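Local coordinates for hyaluronidase (Streptomyces koganeiensis, PDB 4UFQ) that degrades hyaluronan and is assembled from three copies of one elongated, strand-rich chain, at the interface of chains A and B. Sequence-based numbering; all coordinates share one arbitrary frame. Chains: chain A/B, Hyaluronidase.

The interface of chains A and B. Residues chain A 159-162, 164-165, 167-168; chain B 142, 155-156.
B:Gln156 reaches across to A:Ile159, A:Val160 and A:Arg162, at the end of strand 157-160 of chain A and the start of the loop that follows. The protein belongs to the phage-type HylP hyaluronidase family, whose members are intertwined trimers, and the deposited assembly also holds three chains. The CG of B:Gln156 lies anti to its backbone N (chi1 -160°), and the chain then bends at chi2, which brings the amide to A:Arg162. There OE1 accepts a hydrogen bond from the backbone N of A:Arg162 at 3.0 Å. The donor sits well above the carbonyl plane, 58° out of it. CB of A:Arg162 lies 3.6 Å from OE1 of B:Gln156, and the two side chains run obliquely to each other. CD of B:Gln156 lies 3.4 Å from O of A:Val160. Nearer the backbone, its CB packs on CG2 of A:Ile159 at 3.9 Å, the two side chains running past each other in opposite directions. The backbone N of B:Gln156 donates a hydrogen bond to O of A:Ala167 at 3.0 Å. A water links OE1 of B:Gln156 with O of A:Arg162 and NE of B:Arg142, lying in plane at the guanidinium edge. An alanine in place of B:Gln156 would probably leave A:Arg162 N and the water without their side-chain partner and open a gap beside A:Val160 O. B:Arg142 NH2 forms a salt bridge, not a hydrogen bond, with OD1 of A:Asp164 at 2.9 Å.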
loop_
_atom_site.group_PDB
_atom_site.type_symbol
_atom_site.label_atom_id
_atom_site.label_comp_id
_atom_site.label_asym_id
_atom_site.label_seq_id
_atom_site.Cartn_x
_atom_site.Cartn_y
_atom_site.Cartn_z
ATOM N N ILE A 159 -13.015 -6.691 -12.246
ATOM C CA ILE A 159 -13.895 -5.939 -11.345
ATOM C C ILE A 159 -15.234 -6.596 -11.239
ATOM O O ILE A 159 -15.814 -6.965 -12.269
ATOM C CB ILE A 159 -14.123 -4.477 -11.855
ATOM C CG1 ILE A 159 -12.787 -3.789 -12.161
ATOM C CG2 ILE A 159 -14.950 -3.687 -10.841
ATOM C CD1 ILE A 159 -12.919 -2.451 -12.892
ATOM N N VAL A 160 -15.752 -6.724 -10.022
ATOM C CA VAL A 160 -17.094 -7.239 -9.772
ATOM C C VAL A 160 -17.947 -6.162 -9.105
ATOM O O VAL A 160 -17.579 -5.639 -8.056
ATOM C CB VAL A 160 -17.065 -8.486 -8.878
ATOM C CG1 VAL A 160 -18.464 -9.064 -8.682
ATOM C CG2 VAL A 160 -16.127 -9.535 -9.473
ATOM N N GLN A 161 -19.102 -5.853 -9.710
ATOM C CA GLN A 161 -20.096 -4.956 -9.133
ATOM C C GLN A 161 -20.687 -5.615 -7.894
ATOM O O GLN A 161 -21.298 -6.678 -7.996
ATOM C CB GLN A 161 -21.172 -4.667 -10.186
ATOM C CG GLN A 161 -22.212 -3.595 -9.856
ATOM C CD GLN A 161 -23.100 -3.272 -11.065
ATOM O OE1 GLN A 161 -22.731 -3.553 -12.202
ATOM N NE2 GLN A 161 -24.256 -2.687 -10.816
ATOM N N ARG A 162 -20.494 -4.993 -6.725
ATOM C CA ARG A 162 -20.962 -5.534 -5.453
ATOM C C ARG A 162 -21.968 -4.620 -4.760
ATOM O O ARG A 162 -22.044 -3.426 -5.057
ATOM C CB ARG A 162 -19.780 -5.767 -4.501
ATOM C CG ARG A 162 -18.775 -6.787 -5.004
ATOM C CD ARG A 162 -19.354 -8.187 -4.905
ATOM N NE ARG A 162 -18.342 -9.174 -5.257
ATOM C CZ ARG A 162 -18.528 -10.491 -5.266
ATOM N NH1 ARG A 162 -19.703 -11.021 -4.954
ATOM N NH2 ARG A 162 -17.520 -11.280 -5.607
ATOM N N ASP A 164 -24.784 -2.338 -3.343
ATOM C CA ASP A 164 -25.736 -1.477 -4.039
ATOM C C ASP A 164 -25.081 -0.561 -5.080
ATOM O O ASP A 164 -25.688 0.417 -5.513
ATOM C CB ASP A 164 -26.573 -0.682 -3.033
ATOM C CG ASP A 164 -25.762 0.321 -2.251
ATOM O OD1 ASP A 164 -24.520 0.326 -2.356
ATOM O OD2 ASP A 164 -26.386 1.105 -1.501
ATOM N N ALA A 165 -23.864 -0.886 -5.506
ATOM C CA ALA A 165 -23.238 -0.136 -6.597
ATOM C C ALA A 165 -24.061 -0.312 -7.862
ATOM O O ALA A 165 -24.545 -1.406 -8.166
ATOM C CB ALA A 165 -21.826 -0.591 -6.856
ATOM N N ALA A 167 -22.951 0.395 -10.971
ATOM C CA ALA A 167 -22.111 -0.013 -12.072
ATOM C C ALA A 167 -20.817 -0.622 -11.529
ATOM O O ALA A 167 -20.435 -0.327 -10.386
ATOM C CB ALA A 167 -21.783 1.176 -12.954
ATOM N N ALA A 168 -20.203 -1.519 -12.287
ATOM C CA ALA A 168 -18.861 -2.016 -11.945
ATOM C C ALA A 168 -17.805 -0.933 -12.168
ATOM O O ALA A 168 -16.780 -0.876 -11.441
ATOM C CB ALA A 168 -18.531 -3.216 -12.790
ATOM N N ARG B 142 -15.242 0.106 -2.596
ATOM C CA ARG B 142 -15.280 0.914 -3.829
ATOM C C ARG B 142 -13.955 1.666 -4.001
ATOM O O ARG B 142 -13.315 2.075 -3.018
ATOM C CB ARG B 142 -16.453 1.897 -3.841
ATOM C CG ARG B 142 -17.830 1.249 -3.833
ATOM C CD ARG B 142 -18.901 2.254 -4.140
ATOM N NE ARG B 142 -20.230 1.689 -3.967
ATOM C CZ ARG B 142 -21.340 2.391 -4.070
ATOM N NH1 ARG B 142 -21.272 3.663 -4.444
ATOM N NH2 ARG B 142 -22.516 1.800 -3.865
ATOM N N ALA B 155 -19.318 4.010 -8.458
ATOM C CA ALA B 155 -19.322 2.677 -9.050
ATOM C C ALA B 155 -18.307 1.851 -8.263
ATOM O O ALA B 155 -17.572 2.405 -7.408
ATOM C CB ALA B 155 -18.941 2.752 -10.553
ATOM N N GLN B 156 -18.202 0.559 -8.568
ATOM C CA GLN B 156 -17.186 -0.247 -7.902
ATOM C C GLN B 156 -15.782 0.326 -8.116
ATOM O O GLN B 156 -14.962 0.309 -7.184
ATOM C CB GLN B 156 -17.269 -1.709 -8.336
ATOM C CG GLN B 156 -16.579 -2.637 -7.336
ATOM C CD GLN B 156 -17.356 -2.887 -6.075
ATOM O OE1 GLN B 156 -18.581 -2.741 -6.014
ATOM N NE2 GLN B 156 -16.641 -3.272 -5.027
HETATM O O HOH W 1 -20.064 -1.522 -3.759
#